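Local coordinates for protein putative peptidyl-arginine deiminase (Chlorobium tepidum, PDB 1XKN) that probably catalyses the hydrolytic deimination of agmatine or of peptidyl-arginine, as a member of the Porphyromonas-type peptidyl-arginine deiminase family, at residues P30-P35 and C327-W332; E280-S285 and W332-I337; A41-Q46 and V323-S328; W22-E27 and I88-A93. One frame throughout, in Å; residues are numbered along the deposited sequence.

Interaction 1 of 4, residues P30-P35 and C327-W332; sequences PGKFEP and CSDLIW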
loop_
_atom_site.group_PDB
_atom_site.type_symbol
_atom_site.label_atom_id
_atom_site.label_comp_id
_atom_site.label_asym_id
_atom_site.label_seq_id
_atom_site.Cartn_x
_atom_site.Cartn_y
_atom_site.Cartn_z
ATOM N N PRO A 30 10.628 10.815 -14.651
ATOM C CA PRO A 30 11.308 11.719 -15.585
ATOM C C PRO A 30 12.579 11.195 -16.242
ATOM O O PRO A 30 13.576 10.932 -15.577
ATOM C CB PRO A 30 11.554 12.967 -14.739
ATOM C CG PRO A 30 11.736 12.410 -13.366
ATOM C CD PRO A 30 10.630 11.377 -13.289
ATOM N N GLY A 31 12.524 11.041 -17.562
ATOM C CA GLY A 31 13.680 10.576 -18.306
ATOM C C GLY A 31 13.906 9.078 -18.344
ATOM O O GLY A 31 14.885 8.616 -18.930
ATOM N N LYS A 32 13.018 8.310 -17.725
ATOM C CA LYS A 32 13.170 6.861 -17.728
ATOM C C LYS A 32 11.831 6.169 -17.503
ATOM O O LYS A 32 11.670 5.381 -16.572
ATOM C CB LYS A 32 14.173 6.435 -16.651
ATOM C CG LYS A 32 14.690 5.013 -16.831
ATOM C CD LYS A 32 15.866 4.713 -15.910
ATOM C CE LYS A 32 15.463 4.765 -14.443
ATOM N NZ LYS A 32 16.590 4.401 -13.551
ATOM N N PHE A 33 10.871 6.461 -18.373
ATOM C CA PHE A 33 9.548 5.867 -18.263
ATOM C C PHE A 33 9.415 4.551 -19.027
ATOM O O PHE A 33 8.649 3.677 -18.631
ATOM C CB PHE A 33 8.485 6.847 -18.771
ATOM C CG PHE A 33 7.085 6.304 -18.707
ATOM C CD1 PHE A 33 6.358 6.354 -17.522
ATOM C CD2 PHE A 33 6.506 5.706 -19.821
ATOM C CE1 PHE A 33 5.072 5.818 -17.447
ATOM C CE2 PHE A 33 5.226 5.168 -19.758
ATOM C CZ PHE A 33 4.508 5.222 -18.569
ATOM N N GLU A 34 10.160 4.411 -20.118
ATOM C CA GLU A 34 10.083 3.209 -20.948
ATOM C C GLU A 34 10.047 1.851 -20.240
ATOM O O GLU A 34 9.260 0.982 -20.613
ATOM C CB GLU A 34 11.205 3.219 -21.985
ATOM C CG GLU A 34 10.926 4.164 -23.143
ATOM C CD GLU A 34 12.002 4.115 -24.201
ATOM O OE1 GLU A 34 12.408 2.995 -24.579
ATOM O OE2 GLU A 34 12.432 5.193 -24.664
ATOM N N PRO A 35 10.897 1.644 -19.220
ATOM C CA PRO A 35 10.908 0.361 -18.504
ATOM C C PRO A 35 9.724 0.132 -17.561
ATOM O O PRO A 35 9.407 -1.006 -17.219
ATOM C CB PRO A 35 12.224 0.408 -17.721
ATOM C CG PRO A 35 13.070 1.373 -18.499
ATOM C CD PRO A 35 12.084 2.441 -18.872
ATOM N N CYS A 327 12.510 -3.763 -8.876
ATOM C CA CYS A 327 11.950 -2.420 -8.891
ATOM C C CYS A 327 13.016 -1.344 -9.054
ATOM O O CYS A 327 12.805 -0.186 -8.689
ATOM C CB CYS A 327 11.148 -2.186 -7.610
ATOM S SG CYS A 327 9.600 -3.131 -7.546
ATOM N N SER A 328 14.155 -1.733 -9.616
ATOM C CA SER A 328 15.256 -0.805 -9.838
ATOM C C SER A 328 14.811 0.414 -10.641
ATOM O O SER A 328 15.284 1.525 -10.406
ATOM C CB SER A 328 16.402 -1.514 -10.566
ATOM O OG SER A 328 16.945 -2.550 -9.765
ATOM N N ASP A 329 13.909 0.205 -11.594
ATOM C CA ASP A 329 13.414 1.313 -12.398
ATOM C C ASP A 329 12.122 1.883 -11.833
ATOM O O ASP A 329 11.894 3.091 -11.891
ATOM C CB ASP A 329 13.191 0.881 -13.846
ATOM C CG ASP A 329 14.485 0.542 -14.557
ATOM O OD1 ASP A 329 15.396 1.396 -14.576
ATOM O OD2 ASP A 329 14.582 -0.576 -15.100
ATOM N N LEU A 330 11.271 1.024 -11.287
ATOM C CA LEU A 330 10.015 1.501 -10.729
ATOM C C LEU A 330 10.249 2.522 -9.622
ATOM O O LEU A 330 9.564 3.544 -9.557
ATOM C CB LEU A 330 9.193 0.333 -10.179
ATOM C CG LEU A 330 7.836 0.712 -9.575
ATOM C CD1 LEU A 330 6.956 1.346 -10.644
ATOM C CD2 LEU A 330 7.163 -0.531 -8.996
ATOM N N ILE A 331 11.232 2.250 -8.766
ATOM C CA ILE A 331 11.543 3.118 -7.632
ATOM C C ILE A 331 11.907 4.566 -7.983
ATOM O O ILE A 331 11.913 5.437 -7.112
ATOM C CB ILE A 331 12.655 2.479 -6.746
ATOM C CG1 ILE A 331 12.665 3.132 -5.362
ATOM C CG2 ILE A 331 14.011 2.624 -7.406
ATOM C CD1 ILE A 331 11.343 3.010 -4.616
ATOM N N TRP A 332 12.210 4.822 -9.253
ATOM C CA TRP A 332 12.533 6.178 -9.695
ATOM C C TRP A 332 11.253 7.007 -9.557
ATOM O O TRP A 332 11.293 8.236 -9.525
ATOM C CB TRP A 332 13.018 6.156 -11.152
ATOM C CG TRP A 332 13.329 7.504 -11.767
ATOM C CD1 TRP A 332 12.998 7.917 -13.027
ATOM C CD2 TRP A 332 14.049 8.594 -11.166
ATOM N NE1 TRP A 332 13.463 9.194 -13.250
ATOM C CE2 TRP A 332 14.111 9.633 -12.126
ATOM C CE3 TRP A 332 14.648 8.794 -9.917
ATOM C CZ2 TRP A 332 14.745 10.853 -11.872
ATOM C CZ3 TRP A 332 15.281 10.010 -9.662
ATOM C CH2 TRP A 332 15.324 11.025 -10.640
HETATM O O HOH W 1 12.421 4.673 -14.129
HETATM O O HOH W 2 16.115 4.055 -10.959
#

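Interaction 2 of 4, residues E280-S285 and W332-I337; sequences ERLPAS and WGLGAI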
loop_
_atom_site.group_PDB
_atom_site.type_symbol
_atom_site.label_atom_id
_atom_site.label_comp_id
_atom_site.label_asym_id
_atom_site.label_seq_id
_atom_site.Cartn_x
_atom_site.Cartn_y
_atom_site.Cartn_z
ATOM N N GLU A 280 20.511 11.242 -7.077
ATOM C CA GLU A 280 19.559 11.385 -5.981
ATOM C C GLU A 280 19.264 10.051 -5.306
ATOM O O GLU A 280 19.098 9.028 -5.971
ATOM C CB GLU A 280 18.245 11.985 -6.488
ATOM C CG GLU A 280 18.416 13.213 -7.376
ATOM C CD GLU A 280 17.093 13.838 -7.784
ATOM O OE1 GLU A 280 16.073 13.116 -7.843
ATOM O OE2 GLU A 280 17.073 15.056 -8.066
ATOM N N ARG A 281 19.199 10.075 -3.979
ATOM C CA ARG A 281 18.899 8.878 -3.199
ATOM C C ARG A 281 17.422 8.542 -3.411
ATOM O O ARG A 281 16.561 9.419 -3.322
ATOM C CB ARG A 281 19.181 9.147 -1.713
ATOM C CG ARG A 281 18.986 7.949 -0.780
ATOM C CD ARG A 281 19.994 6.851 -1.077
ATOM N NE ARG A 281 19.933 5.734 -0.133
ATOM C CZ ARG A 281 20.502 5.727 1.071
ATOM N NH1 ARG A 281 21.182 6.781 1.499
ATOM N NH2 ARG A 281 20.405 4.654 1.845
ATOM N N LEU A 282 17.140 7.275 -3.712
ATOM C CA LEU A 282 15.775 6.814 -3.935
ATOM C C LEU A 282 15.305 6.038 -2.701
ATOM O O LEU A 282 16.099 5.372 -2.040
ATOM C CB LEU A 282 15.713 5.929 -5.183
ATOM C CG LEU A 282 16.324 6.556 -6.445
ATOM C CD1 LEU A 282 16.054 5.655 -7.651
ATOM C CD2 LEU A 282 15.737 7.941 -6.678
ATOM N N PRO A 283 14.004 6.113 -2.380
ATOM C CA PRO A 283 13.416 5.433 -1.218
ATOM C C PRO A 283 13.174 3.931 -1.357
ATOM O O PRO A 283 12.076 3.441 -1.094
ATOM C CB PRO A 283 12.126 6.211 -0.993
ATOM C CG PRO A 283 11.692 6.514 -2.393
ATOM C CD PRO A 283 12.986 6.909 -3.093
ATOM N N ALA A 284 14.210 3.202 -1.759
ATOM C CA ALA A 284 14.112 1.756 -1.923
ATOM C C ALA A 284 13.936 1.078 -0.567
ATOM O O ALA A 284 14.699 1.332 0.367
ATOM C CB ALA A 284 15.368 1.228 -2.607
ATOM N N SER A 285 12.936 0.209 -0.459
ATOM C CA SER A 285 12.688 -0.493 0.793
ATOM C C SER A 285 11.909 -1.788 0.612
ATOM O O SER A 285 10.906 -1.827 -0.099
ATOM C CB SER A 285 11.927 0.407 1.763
ATOM O OG SER A 285 11.608 -0.307 2.946
ATOM N N TRP A 332 12.210 4.822 -9.253
ATOM C CA TRP A 332 12.533 6.178 -9.695
ATOM C C TRP A 332 11.253 7.007 -9.557
ATOM O O TRP A 332 11.293 8.236 -9.525
ATOM C CB TRP A 332 13.018 6.156 -11.152
ATOM C CG TRP A 332 13.329 7.504 -11.767
ATOM C CD1 TRP A 332 12.998 7.917 -13.027
ATOM C CD2 TRP A 332 14.049 8.594 -11.166
ATOM N NE1 TRP A 332 13.463 9.194 -13.250
ATOM C CE2 TRP A 332 14.111 9.633 -12.126
ATOM C CE3 TRP A 332 14.648 8.794 -9.917
ATOM C CZ2 TRP A 332 14.745 10.853 -11.872
ATOM C CZ3 TRP A 332 15.281 10.010 -9.662
ATOM C CH2 TRP A 332 15.324 11.025 -10.640
ATOM N N GLY A 333 10.118 6.312 -9.466
ATOM C CA GLY A 333 8.835 6.975 -9.298
ATOM C C GLY A 333 8.619 7.336 -7.835
ATOM O O GLY A 333 7.631 7.984 -7.480
ATOM N N LEU A 334 9.555 6.893 -6.994
ATOM C CA LEU A 334 9.562 7.148 -5.555
ATOM C C LEU A 334 8.581 6.293 -4.750
ATOM O O LEU A 334 8.193 6.644 -3.633
ATOM C CB LEU A 334 9.332 8.642 -5.283
ATOM C CG LEU A 334 10.209 9.582 -6.122
ATOM C CD1 LEU A 334 9.882 11.025 -5.769
ATOM C CD2 LEU A 334 11.689 9.298 -5.873
ATOM N N GLY A 335 8.201 5.161 -5.332
ATOM C CA GLY A 335 7.292 4.224 -4.693
ATOM C C GLY A 335 7.497 2.875 -5.361
ATOM O O GLY A 335 8.019 2.823 -6.476
ATOM N N ALA A 336 7.099 1.790 -4.698
ATOM C CA ALA A 336 7.265 0.453 -5.264
ATOM C C ALA A 336 5.979 -0.385 -5.264
ATOM O O ALA A 336 4.882 0.156 -5.397
ATOM C CB ALA A 336 8.386 -0.286 -4.529
ATOM N N ILE A 337 6.116 -1.702 -5.106
ATOM C CA ILE A 337 4.965 -2.605 -5.144
ATOM C C ILE A 337 3.785 -2.240 -4.246
ATOM O O ILE A 337 2.646 -2.195 -4.712
ATOM C CB ILE A 337 5.381 -4.064 -4.832
ATOM C CG1 ILE A 337 6.556 -4.473 -5.725
ATOM C CG2 ILE A 337 4.202 -5.011 -5.078
ATOM C CD1 ILE A 337 6.271 -4.386 -7.217
#

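Interaction 3 of 4, residues A41-Q46 and V323-S328; sequences AELAYQ and VGIDCS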
loop_
_atom_site.group_PDB
_atom_site.type_symbol
_atom_site.label_atom_id
_atom_site.label_comp_id
_atom_site.label_asym_id
_atom_site.label_seq_id
_atom_site.Cartn_x
_atom_site.Cartn_y
_atom_site.Cartn_z
ATOM N N ALA A 41 3.364 -4.903 -15.871
ATOM C CA ALA A 41 2.906 -6.128 -16.521
ATOM C C ALA A 41 3.361 -7.327 -15.692
ATOM O O ALA A 41 2.609 -8.282 -15.505
ATOM C CB ALA A 41 3.467 -6.223 -17.934
ATOM N N GLU A 42 4.592 -7.269 -15.187
ATOM C CA GLU A 42 5.123 -8.352 -14.368
ATOM C C GLU A 42 4.308 -8.462 -13.083
ATOM O O GLU A 42 3.955 -9.558 -12.651
ATOM C CB GLU A 42 6.595 -8.098 -14.032
ATOM C CG GLU A 42 7.232 -9.204 -13.199
ATOM C CD GLU A 42 8.719 -9.001 -12.984
ATOM O OE1 GLU A 42 9.347 -9.859 -12.329
ATOM O OE2 GLU A 42 9.261 -7.985 -13.471
ATOM N N LEU A 43 4.015 -7.313 -12.481
ATOM C CA LEU A 43 3.237 -7.259 -11.251
ATOM C C LEU A 43 1.830 -7.802 -11.477
ATOM O O LEU A 43 1.340 -8.625 -10.702
ATOM C CB LEU A 43 3.164 -5.816 -10.749
ATOM C CG LEU A 43 2.170 -5.498 -9.630
ATOM C CD1 LEU A 43 2.461 -6.346 -8.404
ATOM C CD2 LEU A 43 2.263 -4.015 -9.292
ATOM N N ALA A 44 1.181 -7.340 -12.542
ATOM C CA ALA A 44 -0.168 -7.791 -12.859
ATOM C C ALA A 44 -0.179 -9.297 -13.093
ATOM O O ALA A 44 -1.094 -9.991 -12.650
ATOM C CB ALA A 44 -0.693 -7.058 -14.089
ATOM N N TYR A 45 0.844 -9.803 -13.777
ATOM C CA TYR A 45 0.933 -11.232 -14.043
ATOM C C TYR A 45 1.036 -12.016 -12.742
ATOM O O TYR A 45 0.278 -12.960 -12.519
ATOM C CB TYR A 45 2.144 -11.557 -14.921
ATOM C CG TYR A 45 2.420 -13.040 -15.010
ATOM C CD1 TYR A 45 1.535 -13.900 -15.663
ATOM C CD2 TYR A 45 3.551 -13.593 -14.407
ATOM C CE1 TYR A 45 1.770 -15.275 -15.709
ATOM C CE2 TYR A 45 3.792 -14.964 -14.449
ATOM C CZ TYR A 45 2.898 -15.796 -15.101
ATOM O OH TYR A 45 3.134 -17.151 -15.141
ATOM N N GLN A 46 1.976 -11.631 -11.880
ATOM C CA GLN A 46 2.130 -12.326 -10.608
ATOM C C GLN A 46 0.819 -12.285 -9.826
ATOM O O GLN A 46 0.407 -13.285 -9.241
ATOM C CB GLN A 46 3.257 -11.702 -9.776
ATOM C CG GLN A 46 4.660 -12.045 -10.255
ATOM C CD GLN A 46 4.901 -13.544 -10.353
ATOM O OE1 GLN A 46 4.437 -14.313 -9.515
ATOM N NE2 GLN A 46 5.643 -13.960 -11.372
ATOM N N VAL A 323 7.631 -13.878 -3.774
ATOM C CA VAL A 323 8.274 -13.624 -5.063
ATOM C C VAL A 323 8.822 -12.209 -5.191
ATOM O O VAL A 323 8.145 -11.240 -4.850
ATOM C CB VAL A 323 7.272 -13.851 -6.219
ATOM C CG1 VAL A 323 7.915 -13.521 -7.554
ATOM C CG2 VAL A 323 6.783 -15.285 -6.201
ATOM N N GLY A 324 10.045 -12.097 -5.696
ATOM C CA GLY A 324 10.642 -10.792 -5.875
ATOM C C GLY A 324 10.343 -10.219 -7.248
ATOM O O GLY A 324 10.172 -10.955 -8.221
ATOM N N ILE A 325 10.251 -8.898 -7.316
ATOM C CA ILE A 325 10.012 -8.196 -8.572
ATOM C C ILE A 325 11.019 -7.053 -8.582
ATOM O O ILE A 325 11.023 -6.218 -7.679
ATOM C CB ILE A 325 8.572 -7.632 -8.652
ATOM C CG1 ILE A 325 7.571 -8.792 -8.724
ATOM C CG2 ILE A 325 8.429 -6.722 -9.874
ATOM C CD1 ILE A 325 6.111 -8.365 -8.814
ATOM N N ASP A 326 11.889 -7.037 -9.589
ATOM C CA ASP A 326 12.906 -5.998 -9.689
ATOM C C ASP A 326 12.268 -4.630 -9.852
ATOM O O ASP A 326 11.570 -4.368 -10.835
ATOM C CB ASP A 326 13.850 -6.287 -10.862
ATOM C CG ASP A 326 14.899 -5.201 -11.049
ATOM O OD1 ASP A 326 15.364 -4.633 -10.037
ATOM O OD2 ASP A 326 15.270 -4.927 -12.210
ATOM N N CYS A 327 12.510 -3.763 -8.876
ATOM C CA CYS A 327 11.950 -2.420 -8.891
ATOM C C CYS A 327 13.016 -1.344 -9.054
ATOM O O CYS A 327 12.805 -0.186 -8.689
ATOM C CB CYS A 327 11.148 -2.186 -7.610
ATOM S SG CYS A 327 9.600 -3.131 -7.546
ATOM N N SER A 328 14.155 -1.733 -9.616
ATOM C CA SER A 328 15.256 -0.805 -9.838
ATOM C C SER A 328 14.811 0.414 -10.641
ATOM O O SER A 328 15.284 1.525 -10.406
ATOM C CB SER A 328 16.402 -1.514 -10.566
ATOM O OG SER A 328 16.945 -2.550 -9.765
HETATM O O HOH W 3 11.807 -9.034 -11.628
HETATM O O HOH W 4 10.911 -5.861 -13.250
HETATM O O HOH W 5 8.507 -11.938 -10.274
#

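Interaction 4 of 4, residues W22-E27 and I88-A93; sequences WPHKLE and IPTNDA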
loop_
_atom_site.group_PDB
_atom_site.type_symbol
_atom_site.label_atom_id
_atom_site.label_comp_id
_atom_site.label_asym_id
_atom_site.label_seq_id
_atom_site.Cartn_x
_atom_site.Cartn_y
_atom_site.Cartn_z
ATOM N N TRP A 22 -2.799 1.647 -14.077
ATOM C CA TRP A 22 -1.773 1.543 -15.110
ATOM C C TRP A 22 -1.009 2.855 -15.274
ATOM O O TRP A 22 -1.608 3.928 -15.326
ATOM C CB TRP A 22 -2.404 1.120 -16.438
ATOM C CG TRP A 22 -1.414 0.506 -17.377
ATOM C CD1 TRP A 22 -0.803 1.109 -18.441
ATOM C CD2 TRP A 22 -0.858 -0.810 -17.287
ATOM N NE1 TRP A 22 0.100 0.250 -19.015
ATOM C CE2 TRP A 22 0.088 -0.936 -18.327
ATOM C CE3 TRP A 22 -1.066 -1.897 -16.424
ATOM C CZ2 TRP A 22 0.831 -2.109 -18.530
ATOM C CZ3 TRP A 22 -0.328 -3.062 -16.625
ATOM C CH2 TRP A 22 0.609 -3.157 -17.671
ATOM N N PRO A 23 0.329 2.779 -15.365
ATOM C CA PRO A 23 1.180 3.964 -15.513
ATOM C C PRO A 23 1.096 4.692 -16.847
ATOM O O PRO A 23 0.953 4.074 -17.899
ATOM C CB PRO A 23 2.574 3.407 -15.268
ATOM C CG PRO A 23 2.480 2.059 -15.897
ATOM C CD PRO A 23 1.150 1.554 -15.365
ATOM N N HIS A 24 1.194 6.016 -16.791
ATOM C CA HIS A 24 1.161 6.833 -17.999
ATOM C C HIS A 24 1.758 8.214 -17.757
ATOM O O HIS A 24 2.089 8.921 -18.704
ATOM C CB HIS A 24 -0.275 6.972 -18.521
ATOM C CG HIS A 24 -1.200 7.660 -17.568
ATOM N ND1 HIS A 24 -1.891 6.989 -16.581
ATOM C CD2 HIS A 24 -1.528 8.968 -17.433
ATOM C CE1 HIS A 24 -2.606 7.853 -15.881
ATOM N NE2 HIS A 24 -2.404 9.060 -16.379
ATOM N N LYS A 25 1.897 8.591 -16.491
ATOM C CA LYS A 25 2.453 9.896 -16.148
ATOM C C LYS A 25 3.976 9.909 -16.307
ATOM O O LYS A 25 4.707 9.479 -15.415
ATOM C CB LYS A 25 2.074 10.265 -14.711
ATOM C CG LYS A 25 2.445 11.686 -14.310
ATOM C CD LYS A 25 2.034 11.977 -12.876
ATOM C CE LYS A 25 2.423 13.391 -12.465
ATOM N NZ LYS A 25 2.112 13.666 -11.040
ATOM N N LEU A 26 4.444 10.408 -17.447
ATOM C CA LEU A 26 5.872 10.478 -17.739
ATOM C C LEU A 26 6.638 11.246 -16.661
ATOM O O LEU A 26 7.791 10.932 -16.366
ATOM C CB LEU A 26 6.096 11.143 -19.100
ATOM C CG LEU A 26 5.377 10.503 -20.291
ATOM C CD1 LEU A 26 5.616 11.345 -21.535
ATOM C CD2 LEU A 26 5.871 9.080 -20.503
ATOM N N GLU A 27 5.981 12.247 -16.079
ATOM C CA GLU A 27 6.563 13.081 -15.031
ATOM C C GLU A 27 6.892 12.324 -13.750
ATOM O O GLU A 27 7.671 12.800 -12.922
ATOM C CB GLU A 27 5.613 14.230 -14.687
ATOM C CG GLU A 27 5.945 15.548 -15.354
ATOM C CD GLU A 27 7.231 16.158 -14.828
ATOM O OE1 GLU A 27 7.582 17.275 -15.269
ATOM O OE2 GLU A 27 7.895 15.527 -13.973
ATOM N N ILE A 88 -11.194 4.151 -16.008
ATOM C CA ILE A 88 -11.234 5.061 -14.874
ATOM C C ILE A 88 -9.991 5.941 -14.955
ATOM O O ILE A 88 -8.865 5.456 -14.818
ATOM C CB ILE A 88 -11.242 4.281 -13.537
ATOM C CG1 ILE A 88 -12.539 3.475 -13.410
ATOM C CG2 ILE A 88 -11.105 5.248 -12.366
ATOM C CD1 ILE A 88 -12.702 2.764 -12.073
ATOM N N PRO A 89 -10.179 7.249 -15.187
ATOM C CA PRO A 89 -9.047 8.172 -15.288
ATOM C C PRO A 89 -8.217 8.289 -14.017
ATOM O O PRO A 89 -8.744 8.247 -12.904
ATOM C CB PRO A 89 -9.712 9.492 -15.669
ATOM C CG PRO A 89 -11.035 9.404 -14.997
ATOM C CD PRO A 89 -11.456 7.977 -15.285
ATOM N N THR A 90 -6.911 8.428 -14.202
ATOM C CA THR A 90 -5.989 8.575 -13.089
ATOM C C THR A 90 -4.924 9.583 -13.500
ATOM O O THR A 90 -4.682 9.793 -14.691
ATOM C CB THR A 90 -5.278 7.243 -12.741
ATOM O OG1 THR A 90 -4.384 6.879 -13.803
ATOM C CG2 THR A 90 -6.296 6.130 -12.542
ATOM N N ASN A 91 -4.308 10.220 -12.513
ATOM C CA ASN A 91 -3.246 11.180 -12.782
ATOM C C ASN A 91 -1.911 10.484 -12.564
ATOM O O ASN A 91 -0.964 10.699 -13.322
ATOM C CB ASN A 91 -3.360 12.394 -11.859
ATOM C CG ASN A 91 -4.652 13.161 -12.064
ATOM O OD1 ASN A 91 -5.550 13.117 -11.228
ATOM N ND2 ASN A 91 -4.753 13.864 -13.191
ATOM N N ASP A 92 -1.844 9.659 -11.520
ATOM C CA ASP A 92 -0.634 8.899 -11.204
ATOM C C ASP A 92 -0.978 7.428 -10.982
ATOM O O ASP A 92 -2.148 7.051 -11.013
ATOM C CB ASP A 92 0.090 9.467 -9.968
ATOM C CG ASP A 92 -0.760 9.444 -8.706
ATOM O OD1 ASP A 92 -1.417 8.418 -8.423
ATOM O OD2 ASP A 92 -0.747 10.456 -7.973
ATOM N N ALA A 93 0.038 6.598 -10.750
ATOM C CA ALA A 93 -0.177 5.164 -10.558
ATOM C C ALA A 93 -0.164 4.699 -9.099
ATOM O O ALA A 93 -0.175 3.502 -8.835
ATOM C CB ALA A 93 0.868 4.384 -11.347
HETATM O O HOH W 6 -4.234 4.527 -15.108
HETATM O O HOH W 7 -1.376 6.007 -13.627
#

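Interaction 1 of 4, residues P30-P35 and C327-W332
Trp332 donates its indole N-H to the backbone carbonyl of Pro30, with NE1 2.9 Å from Pro30 O and a nearly straight N-H...O angle of 164°. The acceptor lies within a few degrees of the indole plane, while seen from the carbonyl the donor stands 42° above the peptide plane. The pyrrolidine of the same proline comes up to the indole as well, its CG 3.7 Å from Trp332 CZ2, adding an apolar touch to the polar one. Lys32 forms the second link. Its CG is anti to the backbone N (chi1 -164°), CB passes near Trp332 CD1, and a bend at chi3 turns CE back toward the carboxylate of Asp329. The resulting salt bridge, with Lys32 NZ 3.4 Å from Asp329 OD1, is long and counts as a weak hydrogen bond. The other carboxylate oxygen, Asp329 OD2, rests 3.7 Å from Pro35 CB.

Two waters complete this first shell. One donates to both Lys32 O and Asp329 O; the other accepts from Lys32 NZ and is 2.7 Å from Ser328 O, to which it donates. Further out, the 3-10 turn of 330-332 carries the indole, Tyr277 meets that ring edge-to-face and also receives Lys32 in a cation-pi contact, and Trp29 donates to Leu330 O.

Chemically, this surface contact between two loops combines one direct indole-to-carbonyl bond with two water bridges, while the ammonium divides its interactions among a weakly hydrogen-bonded salt-bridge oxygen, a close water and an aromatic ring, so its charge is probably shared.

Interaction 2 of 4, residues E280-S285 and W332-I337
Trp332, at the start of 332-337, offers the six-membered side of its indole to Leu282 and Glu280. Leu282 CD2 lies in the ring plane at the edge, 3.5 Å from Trp332 CE3, and CD1 of the same leucine approaches that carbon more loosely. Glu280 reaches the neighbouring part of the rim with an extended chain, its OE1 3.6 Å from Trp332 CH2 and near the ring plane; the carboxylate and indole planes are 54° apart. Contact of an acidic oxygen with the ring's border, rather than its pi face, is consistent with the slightly positive C-H rim of an indole, at most a weak attraction.

Past Gly333, Leu334 takes over. Its branch CD2 ends 3.9 Å from Pro283 CD. The proline also leans on the backbone, with Pro283 CG 3.7 Å from Leu334 O. Leu282 CD2 touches Leu334 CD2 only at 4.3 Å, closing a small apolar cluster. Beyond Gly335, Ala336 and Ile337 pack on Pro299 of strand 295-300.

No hydrogen bond joins the two segments, so they meet by side-chain packing beside the two-stranded antiparallel pair 276-277 and 280-281; an inverse gamma turn centred on Pro283 follows in the same segment.

Interaction 3 of 4, residues A41-Q46 and V323-S328
Helix-on-strand packing joins 41-46 to 323-326, the helix running almost antiparallel to the strand at 164° with their axes 9.6 Å apart. Ile325 takes the largest share of the contact. Its CD1 lies 3.9 Å from Leu43 CA and touches Leu43 CD1, the two side chains crossing at about a right angle, while its CG2 meets the carboxylate carbon of Glu42, CD, at 3.9 Å. Glu42 and Ile325 slide past each other in opposite directions: with CG anti to the backbone N (chi1 -179°) and the rest of its chain extended, Glu42 carries its acidic end alongside the isoleucine. Nearer the strand's beginning, Gln46 and Val323 meet tip to tip, Gln46 OE1 4.1 Å from Val323 CG1; the same oxygen accepts from Arg49.

Across the segments the polar bridging runs through water. Glu42 OE1 receives a water that is also bound by Asp326 N, and a second one that donates to Gly324 O. A third water donates to Glu42 OE2 at 2.7 Å and to Asp326 O. Three waters thus tie one carboxylate to the strand backbone. Just beyond, Asp326 OD1 closes an Asx turn with Ser328 N, approached from above the carboxylate plane, and takes Ser328 OG at 2.6 Å on its syn lone pair; Asp326 OD2 pairs with Arg302.

Strand 321-326 runs parallel to 295-300, whose Leu297 touches Leu43, Gln46 and Val323. Helix 36-50 is packed on strand 321-326 at Ile325, on strand 15-21 at Leu20 through Leu43 and Ala44, and on helix 60-73 through Ala41 and Ala44.

Interaction 4 of 4, residues W22-E27 and I88-A93
His24 sets its imidazole edge against Thr90. Thr90 OG1 lies 2.9 Å from His24 CE1 and near the ring plane, while His24 NE2 is 2.9 Å from Thr90 O. His24 CG sits between the backbone N and the carbonyl carbon (chi1 62°), and a weak bond from ND1 back to Trp22 O, with an N-H...O angle of 161°, helps hold the ring.

Two waters span Trp22 O and Thr90 OG1: one donates to the carbonyl and accepts from the hydroxyl, the other donates to both.

The remaining contacts are van der Waals. The extended Lys25 chain lays CD 3.3 Å from Asn91 O, and Pro23 CB meets Ala93 CB at 4.4 Å. Behind this pair, Phe40 of helix 36-50 touches both residues, while Asp133 of helix 131-144 accepts from the backbone of Asn91 and Asp92. The contact joins the loops after strands 15-21 and 83-87, both parallel to strand 52-57 in one mixed sheet.

Lys25 NZ stays 5.3 Å from Asp92 OD2, which is bonded to Tyr120, so any attraction is probably weak and long-range. The clear hydrogen bonds between the segments pass through the two waters, and no ion pair joins them.

How the interactions relate
Three contacts made largely by loops and one helix-on-strand contact tie a single chain together. Interactions 1 and 2 lie closest, with centres 9 Å apart, and share Trp332; interactions 1 and 3 share Cys327 and Ser328 at the end of strand 321-326. Along the chain, 22-27, 30-35 and 41-46 follow one another from the loop after strand 15-21 into helix 36-50. Interaction 4 joins the first to 88-93, while interactions 1 and 3 send the other two to 323-332. Interaction 2, joining 280-285 to 332-337, is the shortest closure in sequence (47 residues). Phe33 packs on Leu26 and His24 between interactions 1 and 4, and Ile337 links interactions 2 and 3. Early and late parts thus meet.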